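Sulfate adenylyltransferase (PDB 4DNX) catalyses the transfer of an adenylyl group from ATP to sulfate, giving adenosine 5'-phosphosulfate and diphosphate. Local coordinates at residues A[3-8]-A[283-288]; A[27-32]-A[109-114]; A[32-37]-A[97-102]; A[292-297]-A[308-313]; A[326-331]-A[342-347]. All blocks are in the same frame, centred on the assembly; numbering follows the deposited sequence.

Interaction 1. Residues A[3-8]-A[283-288]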
# COMPACT_ATOMS: atom_id res chain seq x y z
N LYS A 3 -18.66 4.41 -12.83
CA LYS A 3 -19.17 4.90 -11.54
C LYS A 3 -19.11 3.82 -10.45
O LYS A 3 -19.20 2.63 -10.75
CB LYS A 3 -20.59 5.47 -11.69
CG LYS A 3 -21.66 4.42 -12.00
CD LYS A 3 -23.08 5.04 -12.12
CE LYS A 3 -23.51 5.83 -10.84
NZ LYS A 3 -23.51 5.08 -9.51
N PRO A 4 -18.92 4.23 -9.19
CA PRO A 4 -19.04 3.27 -8.09
C PRO A 4 -20.48 2.74 -8.05
O PRO A 4 -21.41 3.35 -8.61
CB PRO A 4 -18.77 4.12 -6.83
CG PRO A 4 -18.04 5.38 -7.36
CD PRO A 4 -18.59 5.60 -8.73
N VAL A 5 -20.69 1.61 -7.38
CA VAL A 5 -22.03 1.06 -7.35
C VAL A 5 -22.89 1.84 -6.36
O VAL A 5 -22.52 1.94 -5.22
CB VAL A 5 -22.04 -0.45 -6.97
CG1 VAL A 5 -23.46 -1.00 -7.15
CG2 VAL A 5 -21.06 -1.23 -7.89
N GLY A 6 -23.99 2.42 -6.83
CA GLY A 6 -24.96 3.08 -5.89
C GLY A 6 -24.62 4.47 -5.37
O GLY A 6 -25.35 4.98 -4.51
N SER A 7 -23.53 5.07 -5.85
CA SER A 7 -23.17 6.47 -5.51
C SER A 7 -22.20 7.04 -6.52
O SER A 7 -21.60 6.32 -7.31
CB SER A 7 -22.52 6.54 -4.12
OG SER A 7 -21.32 5.79 -4.12
N ASP A 8 -21.99 8.36 -6.48
CA ASP A 8 -21.07 8.96 -7.44
C ASP A 8 -19.60 8.86 -7.03
O ASP A 8 -18.69 8.93 -7.87
CB ASP A 8 -21.44 10.42 -7.68
CG ASP A 8 -22.81 10.59 -8.36
OD1 ASP A 8 -23.27 9.69 -9.10
OD2 ASP A 8 -23.41 11.68 -8.19
N PHE A 283 -17.68 -5.56 -6.22
CA PHE A 283 -16.50 -4.87 -5.68
C PHE A 283 -15.44 -4.50 -6.72
O PHE A 283 -14.69 -3.52 -6.54
CB PHE A 283 -15.94 -5.47 -4.38
CG PHE A 283 -15.30 -6.83 -4.47
CD1 PHE A 283 -13.98 -6.97 -4.89
CD2 PHE A 283 -15.97 -7.93 -3.92
CE1 PHE A 283 -13.36 -8.28 -4.87
CE2 PHE A 283 -15.40 -9.22 -3.89
CZ PHE A 283 -14.07 -9.40 -4.35
N ARG A 284 -15.46 -5.24 -7.84
CA ARG A 284 -14.55 -4.90 -8.93
C ARG A 284 -15.01 -3.63 -9.63
O ARG A 284 -14.19 -2.85 -10.14
CB ARG A 284 -14.41 -6.07 -9.92
CG ARG A 284 -13.19 -6.96 -9.66
CD ARG A 284 -13.27 -7.58 -8.37
NE ARG A 284 -12.14 -8.44 -7.90
CZ ARG A 284 -12.17 -9.76 -7.66
NH1 ARG A 284 -13.20 -10.52 -8.03
NH2 ARG A 284 -11.14 -10.34 -7.03
N GLN A 285 -16.32 -3.41 -9.70
CA GLN A 285 -16.80 -2.12 -10.26
C GLN A 285 -16.38 -1.01 -9.32
O GLN A 285 -15.91 0.06 -9.78
CB GLN A 285 -18.32 -2.13 -10.47
CG GLN A 285 -18.81 -0.80 -11.10
CD GLN A 285 -20.30 -0.80 -11.44
OE1 GLN A 285 -20.85 -1.80 -11.92
NE2 GLN A 285 -20.94 0.37 -11.27
N ASN A 286 -16.53 -1.24 -8.01
CA ASN A 286 -16.08 -0.20 -7.05
C ASN A 286 -14.60 0.20 -7.16
O ASN A 286 -14.26 1.36 -7.03
CB ASN A 286 -16.44 -0.60 -5.60
CG ASN A 286 -17.85 -0.22 -5.25
OD1 ASN A 286 -18.44 0.66 -5.89
ND2 ASN A 286 -18.40 -0.83 -4.21
N MET A 287 -13.73 -0.76 -7.45
CA MET A 287 -12.31 -0.49 -7.61
C MET A 287 -11.97 0.15 -8.99
O MET A 287 -10.88 0.69 -9.13
CB MET A 287 -11.49 -1.75 -7.29
CG MET A 287 -11.26 -2.60 -8.50
SD MET A 287 -10.47 -4.15 -7.98
CE MET A 287 -10.13 -4.83 -9.63
N GLY A 288 -12.94 0.20 -9.94
CA GLY A 288 -12.74 0.92 -11.19
C GLY A 288 -12.60 0.05 -12.44
O GLY A 288 -12.35 0.58 -13.54

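Interaction 2. Residues A[27-32]-A[109-114]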
# COMPACT_ATOMS: atom_id res chain seq x y z
N GLU A 27 -10.31 5.91 22.32
CA GLU A 27 -11.65 5.64 22.84
C GLU A 27 -11.94 4.15 22.91
O GLU A 27 -12.55 3.68 23.88
CB GLU A 27 -12.72 6.28 21.94
CG GLU A 27 -14.12 6.26 22.54
CD GLU A 27 -15.23 6.71 21.58
OE1 GLU A 27 -14.92 7.13 20.43
OE2 GLU A 27 -16.43 6.64 21.97
N ALA A 28 -11.53 3.44 21.86
CA ALA A 28 -11.86 2.03 21.74
C ALA A 28 -11.25 1.19 22.87
O ALA A 28 -11.81 0.12 23.21
CB ALA A 28 -11.45 1.48 20.35
N GLU A 29 -10.15 1.65 23.48
CA GLU A 29 -9.49 0.87 24.54
C GLU A 29 -10.32 0.82 25.85
O GLU A 29 -10.05 -0.02 26.73
CB GLU A 29 -8.04 1.32 24.77
CG GLU A 29 -7.08 1.04 23.56
CD GLU A 29 -7.09 -0.44 23.01
OE1 GLU A 29 -7.27 -1.40 23.81
OE2 GLU A 29 -6.89 -0.63 21.79
N SER A 30 -11.31 1.71 25.99
CA SER A 30 -12.19 1.69 27.13
C SER A 30 -13.63 1.25 26.82
O SER A 30 -14.48 1.22 27.71
CB SER A 30 -12.22 3.06 27.80
OG SER A 30 -10.94 3.36 28.32
N LEU A 31 -13.93 0.96 25.56
CA LEU A 31 -15.27 0.55 25.18
C LEU A 31 -15.52 -0.94 25.54
O LEU A 31 -14.55 -1.74 25.54
CB LEU A 31 -15.44 0.69 23.64
CG LEU A 31 -15.63 2.11 23.08
CD1 LEU A 31 -15.73 2.08 21.55
CD2 LEU A 31 -16.86 2.77 23.71
N PRO A 32 -16.77 -1.33 25.84
CA PRO A 32 -17.12 -2.78 25.83
C PRO A 32 -16.75 -3.35 24.47
O PRO A 32 -16.91 -2.69 23.44
CB PRO A 32 -18.64 -2.79 25.95
CG PRO A 32 -19.03 -1.35 26.40
CD PRO A 32 -17.98 -0.48 25.78
N ASN A 109 -5.89 -10.01 19.83
CA ASN A 109 -7.21 -9.51 19.39
C ASN A 109 -7.29 -7.98 19.49
O ASN A 109 -8.14 -7.45 20.21
CB ASN A 109 -8.35 -10.13 20.24
CG ASN A 109 -8.26 -11.66 20.28
OD1 ASN A 109 -8.14 -12.27 21.38
ND2 ASN A 109 -8.30 -12.28 19.10
N PRO A 110 -6.47 -7.28 18.73
CA PRO A 110 -6.55 -5.79 18.72
C PRO A 110 -7.86 -5.28 18.15
O PRO A 110 -8.60 -5.98 17.43
CB PRO A 110 -5.44 -5.41 17.75
CG PRO A 110 -5.35 -6.57 16.79
CD PRO A 110 -5.47 -7.76 17.76
N VAL A 111 -8.19 -4.03 18.47
CA VAL A 111 -9.38 -3.43 17.88
C VAL A 111 -9.27 -3.24 16.39
O VAL A 111 -8.26 -2.68 15.88
CB VAL A 111 -9.63 -2.03 18.53
CG1 VAL A 111 -10.86 -1.39 17.87
CG2 VAL A 111 -9.87 -2.19 20.04
N LEU A 112 -10.29 -3.70 15.67
CA LEU A 112 -10.36 -3.57 14.19
C LEU A 112 -11.29 -2.40 13.78
O LEU A 112 -11.02 -1.68 12.81
CB LEU A 112 -10.86 -4.89 13.58
CG LEU A 112 -11.18 -4.97 12.09
CD1 LEU A 112 -9.96 -4.65 11.25
CD2 LEU A 112 -11.74 -6.35 11.71
N ALA A 113 -12.36 -2.18 14.56
CA ALA A 113 -13.37 -1.16 14.18
C ALA A 113 -14.14 -0.77 15.43
O ALA A 113 -14.12 -1.49 16.42
CB ALA A 113 -14.36 -1.74 13.13
N VAL A 114 -14.77 0.40 15.35
CA VAL A 114 -15.70 0.87 16.38
C VAL A 114 -17.10 0.85 15.75
O VAL A 114 -17.27 1.27 14.60
CB VAL A 114 -15.31 2.32 16.81
CG1 VAL A 114 -16.34 2.89 17.77
CG2 VAL A 114 -13.95 2.32 17.46
O HOH W 1 -6.18 -2.61 19.98

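Interaction 3. Residues A[32-37]-A[97-102]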
# COMPACT_ATOMS: atom_id res chain seq x y z
N PRO A 32 -16.77 -1.33 25.84
CA PRO A 32 -17.12 -2.78 25.83
C PRO A 32 -16.75 -3.35 24.47
O PRO A 32 -16.91 -2.69 23.44
CB PRO A 32 -18.64 -2.79 25.95
CG PRO A 32 -19.03 -1.35 26.40
CD PRO A 32 -17.98 -0.48 25.78
N SER A 33 -16.30 -4.60 24.44
CA SER A 33 -15.79 -5.12 23.18
C SER A 33 -16.19 -6.58 22.96
O SER A 33 -16.53 -7.28 23.93
CB SER A 33 -14.25 -4.95 23.13
OG SER A 33 -13.56 -5.78 24.08
N VAL A 34 -16.17 -7.01 21.70
CA VAL A 34 -16.46 -8.43 21.38
C VAL A 34 -15.42 -8.82 20.36
O VAL A 34 -15.03 -7.99 19.55
CB VAL A 34 -17.87 -8.66 20.78
CG1 VAL A 34 -18.98 -8.50 21.88
CG2 VAL A 34 -18.13 -7.75 19.58
N ILE A 35 -14.99 -10.09 20.39
CA ILE A 35 -14.13 -10.62 19.28
C ILE A 35 -15.08 -11.20 18.22
O ILE A 35 -15.92 -12.05 18.54
CB ILE A 35 -13.14 -11.71 19.82
CG1 ILE A 35 -12.15 -11.09 20.83
CG2 ILE A 35 -12.49 -12.47 18.63
CD1 ILE A 35 -11.66 -12.08 21.93
N VAL A 36 -14.97 -10.72 16.98
CA VAL A 36 -15.94 -11.08 15.94
C VAL A 36 -15.44 -12.33 15.19
O VAL A 36 -14.31 -12.77 15.40
CB VAL A 36 -16.21 -9.89 14.95
CG1 VAL A 36 -16.80 -8.71 15.72
CG2 VAL A 36 -14.97 -9.45 14.15
N SER A 37 -16.28 -12.90 14.33
CA SER A 37 -15.78 -14.04 13.50
C SER A 37 -14.82 -13.55 12.42
O SER A 37 -14.81 -12.36 12.03
CB SER A 37 -16.94 -14.77 12.83
OG SER A 37 -17.58 -13.94 11.86
N THR A 97 -24.23 1.32 23.50
CA THR A 97 -24.59 1.82 22.15
C THR A 97 -23.39 1.95 21.22
O THR A 97 -23.56 2.20 20.03
CB THR A 97 -25.39 3.15 22.18
OG1 THR A 97 -24.72 4.09 23.01
CG2 THR A 97 -26.80 2.93 22.69
N ARG A 98 -22.20 1.83 21.79
CA ARG A 98 -20.95 2.01 21.07
C ARG A 98 -19.97 0.97 21.64
O ARG A 98 -19.81 0.88 22.88
CB ARG A 98 -20.45 3.42 21.33
CG ARG A 98 -19.26 3.85 20.55
CD ARG A 98 -19.34 5.37 20.49
NE ARG A 98 -18.16 5.93 19.89
CZ ARG A 98 -17.99 6.08 18.58
NH1 ARG A 98 -18.95 5.72 17.74
NH2 ARG A 98 -16.86 6.60 18.12
N ILE A 99 -19.37 0.17 20.74
CA ILE A 99 -18.55 -0.96 21.16
C ILE A 99 -17.33 -1.07 20.26
O ILE A 99 -17.31 -0.47 19.17
CB ILE A 99 -19.36 -2.29 21.12
CG1 ILE A 99 -19.71 -2.67 19.66
CG2 ILE A 99 -20.61 -2.16 22.01
CD1 ILE A 99 -20.26 -4.12 19.49
N ALA A 100 -16.32 -1.82 20.69
CA ALA A 100 -15.12 -2.09 19.87
C ALA A 100 -15.25 -3.51 19.33
O ALA A 100 -15.62 -4.44 20.07
CB ALA A 100 -13.83 -1.95 20.70
N LEU A 101 -14.98 -3.67 18.04
CA LEU A 101 -14.93 -5.01 17.40
C LEU A 101 -13.46 -5.43 17.30
O LEU A 101 -12.65 -4.71 16.72
CB LEU A 101 -15.55 -4.94 16.00
CG LEU A 101 -16.97 -4.40 15.86
CD1 LEU A 101 -17.44 -4.50 14.43
CD2 LEU A 101 -17.96 -5.09 16.85
N ARG A 102 -13.11 -6.58 17.88
CA ARG A 102 -11.72 -7.01 18.01
C ARG A 102 -11.46 -8.12 16.98
O ARG A 102 -12.36 -8.87 16.67
CB ARG A 102 -11.43 -7.47 19.43
CG ARG A 102 -11.33 -6.24 20.40
CD ARG A 102 -11.03 -6.66 21.83
NE ARG A 102 -10.75 -5.47 22.65
CZ ARG A 102 -9.58 -4.82 22.76
NH1 ARG A 102 -8.49 -5.16 22.05
NH2 ARG A 102 -9.52 -3.75 23.56

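Interaction 4. Residues A[292-297]-A[308-313]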
# COMPACT_ATOMS: atom_id res chain seq x y z
N PHE A 292 -14.85 -7.91 -16.06
CA PHE A 292 -14.44 -8.88 -15.09
C PHE A 292 -14.49 -10.26 -15.72
O PHE A 292 -15.51 -10.61 -16.33
CB PHE A 292 -15.39 -8.85 -13.87
CG PHE A 292 -15.10 -9.92 -12.84
CD1 PHE A 292 -13.82 -10.17 -12.41
CD2 PHE A 292 -16.16 -10.63 -12.27
CE1 PHE A 292 -13.54 -11.17 -11.43
CE2 PHE A 292 -15.92 -11.61 -11.31
CZ PHE A 292 -14.62 -11.88 -10.89
N ILE A 293 -13.40 -11.01 -15.62
CA ILE A 293 -13.33 -12.35 -16.26
C ILE A 293 -13.97 -13.39 -15.32
O ILE A 293 -13.55 -13.53 -14.15
CB ILE A 293 -11.87 -12.76 -16.49
CG1 ILE A 293 -11.23 -11.87 -17.55
CG2 ILE A 293 -11.74 -14.26 -16.93
CD1 ILE A 293 -9.71 -12.09 -17.71
N ILE A 294 -14.91 -14.14 -15.86
CA ILE A 294 -15.57 -15.26 -15.14
C ILE A 294 -15.48 -16.47 -16.07
O ILE A 294 -16.03 -16.46 -17.16
CB ILE A 294 -17.06 -14.94 -14.85
CG1 ILE A 294 -17.15 -13.69 -13.95
CG2 ILE A 294 -17.86 -16.20 -14.24
CD1 ILE A 294 -18.52 -13.39 -13.39
N GLY A 295 -14.77 -17.49 -15.63
CA GLY A 295 -14.64 -18.76 -16.36
C GLY A 295 -15.57 -19.86 -15.86
O GLY A 295 -16.57 -19.59 -15.20
N ARG A 296 -15.21 -21.11 -16.14
CA ARG A 296 -15.99 -22.28 -15.71
C ARG A 296 -15.88 -22.49 -14.22
O ARG A 296 -14.78 -22.35 -13.65
CB ARG A 296 -15.43 -23.49 -16.45
CG ARG A 296 -16.14 -24.80 -16.21
CD ARG A 296 -15.44 -25.91 -16.99
NE ARG A 296 -15.67 -25.79 -18.43
CZ ARG A 296 -16.59 -26.47 -19.10
NH1 ARG A 296 -17.38 -27.34 -18.49
NH2 ARG A 296 -16.73 -26.29 -20.40
N ASP A 297 -17.01 -22.80 -13.57
CA ASP A 297 -17.04 -23.10 -12.14
C ASP A 297 -16.51 -22.00 -11.25
O ASP A 297 -15.92 -22.24 -10.21
CB ASP A 297 -16.35 -24.45 -11.87
CG ASP A 297 -17.15 -25.63 -12.45
OD1 ASP A 297 -16.60 -26.42 -13.27
OD2 ASP A 297 -18.36 -25.75 -12.10
N PHE A 308 -21.39 -23.08 -15.99
CA PHE A 308 -21.54 -21.67 -16.42
C PHE A 308 -22.63 -20.89 -15.68
O PHE A 308 -23.03 -19.81 -16.11
CB PHE A 308 -21.73 -21.61 -17.95
CG PHE A 308 -20.60 -22.26 -18.70
CD1 PHE A 308 -19.35 -21.65 -18.73
CD2 PHE A 308 -20.77 -23.50 -19.30
CE1 PHE A 308 -18.28 -22.26 -19.40
CE2 PHE A 308 -19.72 -24.12 -19.99
CZ PHE A 308 -18.47 -23.49 -20.02
N ASP A 309 -23.13 -21.45 -14.58
CA ASP A 309 -24.13 -20.74 -13.77
C ASP A 309 -23.63 -19.37 -13.29
O ASP A 309 -24.42 -18.43 -13.18
CB ASP A 309 -24.59 -21.63 -12.58
CG ASP A 309 -25.45 -22.83 -13.02
OD1 ASP A 309 -25.75 -23.02 -14.23
OD2 ASP A 309 -25.85 -23.63 -12.14
N ALA A 310 -22.34 -19.26 -12.98
CA ALA A 310 -21.81 -17.98 -12.52
C ALA A 310 -21.73 -16.95 -13.65
O ALA A 310 -21.61 -15.74 -13.38
CB ALA A 310 -20.45 -18.17 -11.82
N GLN A 311 -21.78 -17.39 -14.90
CA GLN A 311 -21.94 -16.43 -15.99
C GLN A 311 -23.41 -16.07 -16.20
O GLN A 311 -23.75 -14.89 -16.33
CB GLN A 311 -21.35 -17.01 -17.28
CG GLN A 311 -19.87 -17.39 -17.16
CD GLN A 311 -19.33 -18.03 -18.48
OE1 GLN A 311 -20.09 -18.38 -19.40
NE2 GLN A 311 -18.02 -18.16 -18.55
N THR A 312 -24.29 -17.07 -16.24
CA THR A 312 -25.69 -16.84 -16.62
C THR A 312 -26.53 -16.15 -15.52
O THR A 312 -27.61 -15.63 -15.81
CB THR A 312 -26.39 -18.11 -17.12
OG1 THR A 312 -26.41 -19.09 -16.07
CG2 THR A 312 -25.67 -18.65 -18.37
N ILE A 313 -26.04 -16.16 -14.29
CA ILE A 313 -26.78 -15.50 -13.20
C ILE A 313 -26.95 -14.00 -13.57
O ILE A 313 -27.92 -13.35 -13.16
CB ILE A 313 -26.04 -15.65 -11.84
CG1 ILE A 313 -26.94 -15.16 -10.69
CG2 ILE A 313 -24.64 -14.95 -11.82
CD1 ILE A 313 -26.48 -15.65 -9.30

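Interaction 5. Residues A[326-331]-A[342-347]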
# COMPACT_ATOMS: atom_id res chain seq x y z
N GLU A 326 -19.00 -5.16 -16.97
CA GLU A 326 -19.41 -6.20 -17.93
C GLU A 326 -18.61 -7.47 -17.67
O GLU A 326 -17.50 -7.40 -17.17
CB GLU A 326 -19.15 -5.73 -19.36
CG GLU A 326 -20.04 -4.58 -19.80
CD GLU A 326 -19.75 -4.15 -21.22
OE1 GLU A 326 -19.50 -2.93 -21.43
OE2 GLU A 326 -19.73 -5.03 -22.11
N ILE A 327 -19.18 -8.63 -18.01
CA ILE A 327 -18.49 -9.89 -17.78
C ILE A 327 -17.85 -10.34 -19.08
O ILE A 327 -18.50 -10.32 -20.13
CB ILE A 327 -19.47 -10.99 -17.29
CG1 ILE A 327 -20.16 -10.57 -15.95
CG2 ILE A 327 -18.73 -12.36 -17.15
CD1 ILE A 327 -19.23 -9.97 -14.87
N PHE A 328 -16.58 -10.73 -19.00
CA PHE A 328 -15.94 -11.46 -20.07
C PHE A 328 -16.09 -12.95 -19.74
O PHE A 328 -15.57 -13.40 -18.71
CB PHE A 328 -14.44 -11.13 -20.18
CG PHE A 328 -13.77 -11.91 -21.30
CD1 PHE A 328 -13.10 -13.10 -21.05
CD2 PHE A 328 -13.88 -11.46 -22.61
CE1 PHE A 328 -12.50 -13.83 -22.14
CE2 PHE A 328 -13.28 -12.18 -23.68
CZ PHE A 328 -12.60 -13.36 -23.42
N ARG A 329 -16.79 -13.68 -20.60
CA ARG A 329 -17.13 -15.07 -20.31
C ARG A 329 -16.03 -15.96 -20.85
O ARG A 329 -15.89 -16.12 -22.07
CB ARG A 329 -18.48 -15.43 -20.96
CG ARG A 329 -19.65 -14.77 -20.27
CD ARG A 329 -20.99 -15.08 -20.99
NE ARG A 329 -22.09 -14.52 -20.20
CZ ARG A 329 -23.37 -14.85 -20.35
NH1 ARG A 329 -23.74 -15.73 -21.27
NH2 ARG A 329 -24.28 -14.29 -19.58
N ALA A 330 -15.23 -16.50 -19.94
CA ALA A 330 -14.11 -17.39 -20.29
C ALA A 330 -14.52 -18.87 -20.28
O ALA A 330 -15.61 -19.24 -19.82
CB ALA A 330 -12.96 -17.15 -19.34
N ASP A 331 -13.65 -19.71 -20.82
CA ASP A 331 -13.85 -21.16 -20.86
C ASP A 331 -12.46 -21.80 -20.94
O ASP A 331 -11.44 -21.07 -20.98
CB ASP A 331 -14.72 -21.53 -22.07
CG ASP A 331 -15.39 -22.89 -21.94
OD1 ASP A 331 -14.95 -23.72 -21.13
OD2 ASP A 331 -16.36 -23.14 -22.70
N VAL A 342 -2.03 -20.14 -27.33
CA VAL A 342 -3.07 -20.56 -26.43
C VAL A 342 -4.39 -19.92 -26.86
O VAL A 342 -4.44 -18.71 -27.14
CB VAL A 342 -2.68 -20.23 -25.01
CG1 VAL A 342 -3.83 -20.55 -24.06
CG2 VAL A 342 -1.42 -21.03 -24.62
N VAL A 343 -5.44 -20.73 -26.95
CA VAL A 343 -6.77 -20.23 -27.32
C VAL A 343 -7.82 -20.83 -26.37
O VAL A 343 -7.57 -21.85 -25.70
CB VAL A 343 -7.14 -20.58 -28.78
CG1 VAL A 343 -6.22 -19.84 -29.76
CG2 VAL A 343 -7.10 -22.10 -29.06
N MET A 344 -8.99 -20.20 -26.33
CA MET A 344 -10.18 -20.86 -25.78
C MET A 344 -10.69 -21.86 -26.83
O MET A 344 -11.00 -21.51 -27.97
CB MET A 344 -11.26 -19.84 -25.41
CG MET A 344 -11.12 -19.35 -23.99
SD MET A 344 -12.27 -18.02 -23.61
CE MET A 344 -11.76 -16.70 -24.72
N MET A 345 -10.77 -23.12 -26.43
CA MET A 345 -11.14 -24.19 -27.35
C MET A 345 -12.48 -23.92 -28.06
O MET A 345 -12.62 -24.15 -29.27
CB MET A 345 -11.16 -25.51 -26.59
CG MET A 345 -9.83 -25.85 -25.91
SD MET A 345 -9.75 -27.57 -25.39
CE MET A 345 -10.48 -27.44 -23.77
N ARG A 346 -13.43 -23.36 -27.31
CA ARG A 346 -14.77 -23.03 -27.82
C ARG A 346 -14.73 -22.05 -29.00
O ARG A 346 -15.63 -22.06 -29.84
CB ARG A 346 -15.67 -22.50 -26.67
CG ARG A 346 -15.25 -21.17 -26.07
CD ARG A 346 -16.41 -20.16 -25.96
NE ARG A 346 -15.91 -18.78 -25.88
CZ ARG A 346 -16.07 -17.96 -24.84
NH1 ARG A 346 -16.75 -18.34 -23.76
NH2 ARG A 346 -15.56 -16.73 -24.89
N ASP A 347 -13.67 -21.26 -29.10
CA ASP A 347 -13.53 -20.22 -30.11
C ASP A 347 -12.69 -20.66 -31.30
O ASP A 347 -12.45 -19.88 -32.22
CB ASP A 347 -12.95 -18.95 -29.48
CG ASP A 347 -13.95 -18.25 -28.56
OD1 ASP A 347 -15.16 -18.53 -28.70
OD2 ASP A 347 -13.54 -17.45 -27.69
O HOH W 2 -18.10 -20.76 -23.48

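Interaction 1. Residues A[3-8]-A[283-288]
The last turn of helix 274-287, in the Rossmann-like part of the chain, meets the N-terminal loop 3-8 of the PUA-like part through Gln285 and Asn286. With CG anti to the backbone N (chi1 -178°) and the chain extended beyond it, the Gln285 amide is carried out to the loop, where NE2 meets Lys3 O at 2.9 Å. The accepting oxygen lies close to the plane of the Gln285 amide, and the N-H points at it at 159°. One residue further on, Asn286 OD1 accepts from Val5 N at 2.9 Å in a straight bond of 168°, and the same oxygen sits 3.5 Å from Pro4 CA. Val5 CG2 packs on the amide end of Gln285, 3.7 Å from its CD, the two side chains crossing at about a right angle. The loop is braced from within by Lys3, whose bent chain brings NZ to Pro4 O at 2.9 Å. Gln285 OE1 accepts from Ala324 N and Ile325 N, and Asn286 ND2 donates to Tyr51 O and Ser53 O. Each amide uses both its oxygen and its nitrogen, which fixes which way round it is turned and ties two family regions together through neutral hydrogen bonds.

Interaction 2. Residues A[27-32]-A[109-114]
Ala28, in the last part of the helix that starts at residue 18, comes nearest to Val114 of strand 111-116, their CA atoms 6.7 Å apart, with a type I turn from Ala28 to Leu31 leading on. No direct hydrogen bond joins the segments. Ala28 CB points at the strand and touches two valines from one side, 3.8 Å from Val111 CG1 and 3.9 Å from Val114 CG2. At the close of the turn, Leu31 CD1 meets Val114 CG1 at 3.9 Å, the two side chains crossing at about a right angle. Val114 holds CG1 anti to its backbone N (chi1 174°), which leaves CG1 for Leu31 and CG2 for Ala28. Val111 and Val114 can both face Ala28 because Leu112 and Ala113 form a classic beta bulge opposite Leu101. At the margin Glu29 slides past Val111 in the opposite sense, with OE2 3.8 Å from Val111 CG2. A water links the same carboxylate to the strand, giving a proton to Glu29 OE2 at 2.8 Å and accepting from Val111 N at 2.9 Å. The other carboxylate oxygen is taken by an arginine of strand 98-102. The chemistry is therefore an apolar centre with a polar margin, one carboxylate serving both partners.

Interaction 3. Residues A[32-37]-A[97-102]
Ser33 and Arg102 meet on one face of a parallel strand pair, where Arg102 NE gives Ser33 OG a weak hydrogen bond of 3.2 Å at the edge of the guanidinium. On the other face Val34 CG2 lies beside Leu101 CD2 at 3.8 Å, the two side chains pointing the same way, and Val36 CG1 crosses the same leucine. Between these two faces the backbones are joined by a parallel ladder: Ala100 N bonds to Pro32 O at 2.9 Å, and Val34 N to Ala100 O, Arg102 N to Val34 O and Val36 N to Arg102 O continue it. Further out, Arg102 NH1 binds Asn109 O and NH2 makes a salt bridge to Glu29 OE1. An alanine in place of Arg102 would probably leave Glu29 OE1 without its cationic mate, Asn109 O without this donor and Ser33 OG without its weak bond from NE. Strand 33-35 lies along one side of strand 98-102, whose other side pairs antiparallel with strand 111-116, while helix 38-48 begins just after Ser37.

Interaction 4. Residues A[292-297]-A[308-313]
Gln311 supplies the hydrogen bond of this contact: its NE2 gives a proton to Ile294 O at 3.0 Å, the sheet strand's last carbonyl, with an N-H...O angle of 145°. The nitrogen lies above the carbonyl plane of Ile294. The same NE2 also donates to Ala330 O, its stronger partner, so one amide group reaches the end of one strand and the residue just after its neighbour. Apolar contact runs beside this bond. Ile294 CG2 touches Gln311 CG at 3.7 Å, the side chains sliding past each other in opposite directions, and meets Ala310 CB at 4.1 Å. Ala310 O, 3.9 Å from Ile294 CG2, is buried here with no polar partner in the model. The segments belong to a beta-alpha-beta unit, strand 291-294, helix 309-316 and strand 326-329, in the parallel sheet of the Rossmann-like fold, and the helix packs against the strand it follows. An alanine in place of Gln311 would probably leave Ile294 O and Ala330 O without their shared donor and loosen the tie between strand ends and helix. Arg296 and Phe308 also touch. Phe308, at the N-cap position, puts CZ over one face of the Arg296 guanidinium, offset toward its rim and 3.3 Å from Arg296 NH2, with the two planes 69° apart. The bend of Arg296 at chi3 turns the end of its chain toward Phe308; NH2 also forms a salt bridge to Asp331 OD1.

Interaction 5. Residues A[326-331]-A[342-347]
Arg346 reaches across to strand 326-329 and the residues after it. Its CB lies 4.1 Å from Asp331 OD2. CG, set between the backbone N and the carbonyl carbon (chi1 66°), passes Asp331 CB, also at 4.1 Å, before the chain bends at chi2. NE turns back to its own neighbour, making a salt bridge of 2.9 Å with Asp347 OD1. At the tip NH1 and NH2 both grip Arg329 O end-on, each at 2.9 Å; NH2 lies nearly in line with the C=O bond, while NH1 comes from above the carbonyl plane. NH1 also donates to a water that in turn gives a proton to Asp331 OD2, bridging two groups whose charged atoms do not touch. With Arg329 O, Asp347 and the water all at its edge, the guanidinium is held against rotation, and Met344 SD lies over one face. That methionine runs on past Ala330 CA, 3.8 Å from SD, and ends with CE at the edge of the Phe328 ring, 3.7 Å from CZ, the two side chains meeting tip to tip. Phe328 also packs on helix 206-219, and its strand pairs in parallel with strand 291-294 at the border of the five-stranded sheet. Strand 341-344 belongs instead to a small antiparallel sheet beside strand 333-336, so the contact joins the two sheets.

Interactions 2 and 3 lie together in the PUA-like region, their centres 7 Å apart; they share Pro32 and the adjacent strands 98-102 and 111-116, and the Glu27-Arg98 salt bridge links them. Interactions 4 and 5, with centres 11 Å apart, meet in the parallel sheet of the ATP-sulfurylase region. The two groups stand on opposite sides of the chain's centre, with centres 37 to 47 Å apart. Interaction 1 spans both regions: along the chain it encloses interaction 2, which encloses interaction 3, and interactions 4 and 5 follow in series once it has closed. It touches interaction 4 where Arg284 packs on Phe292, and its N-terminal loop is one place where the two regions are held together.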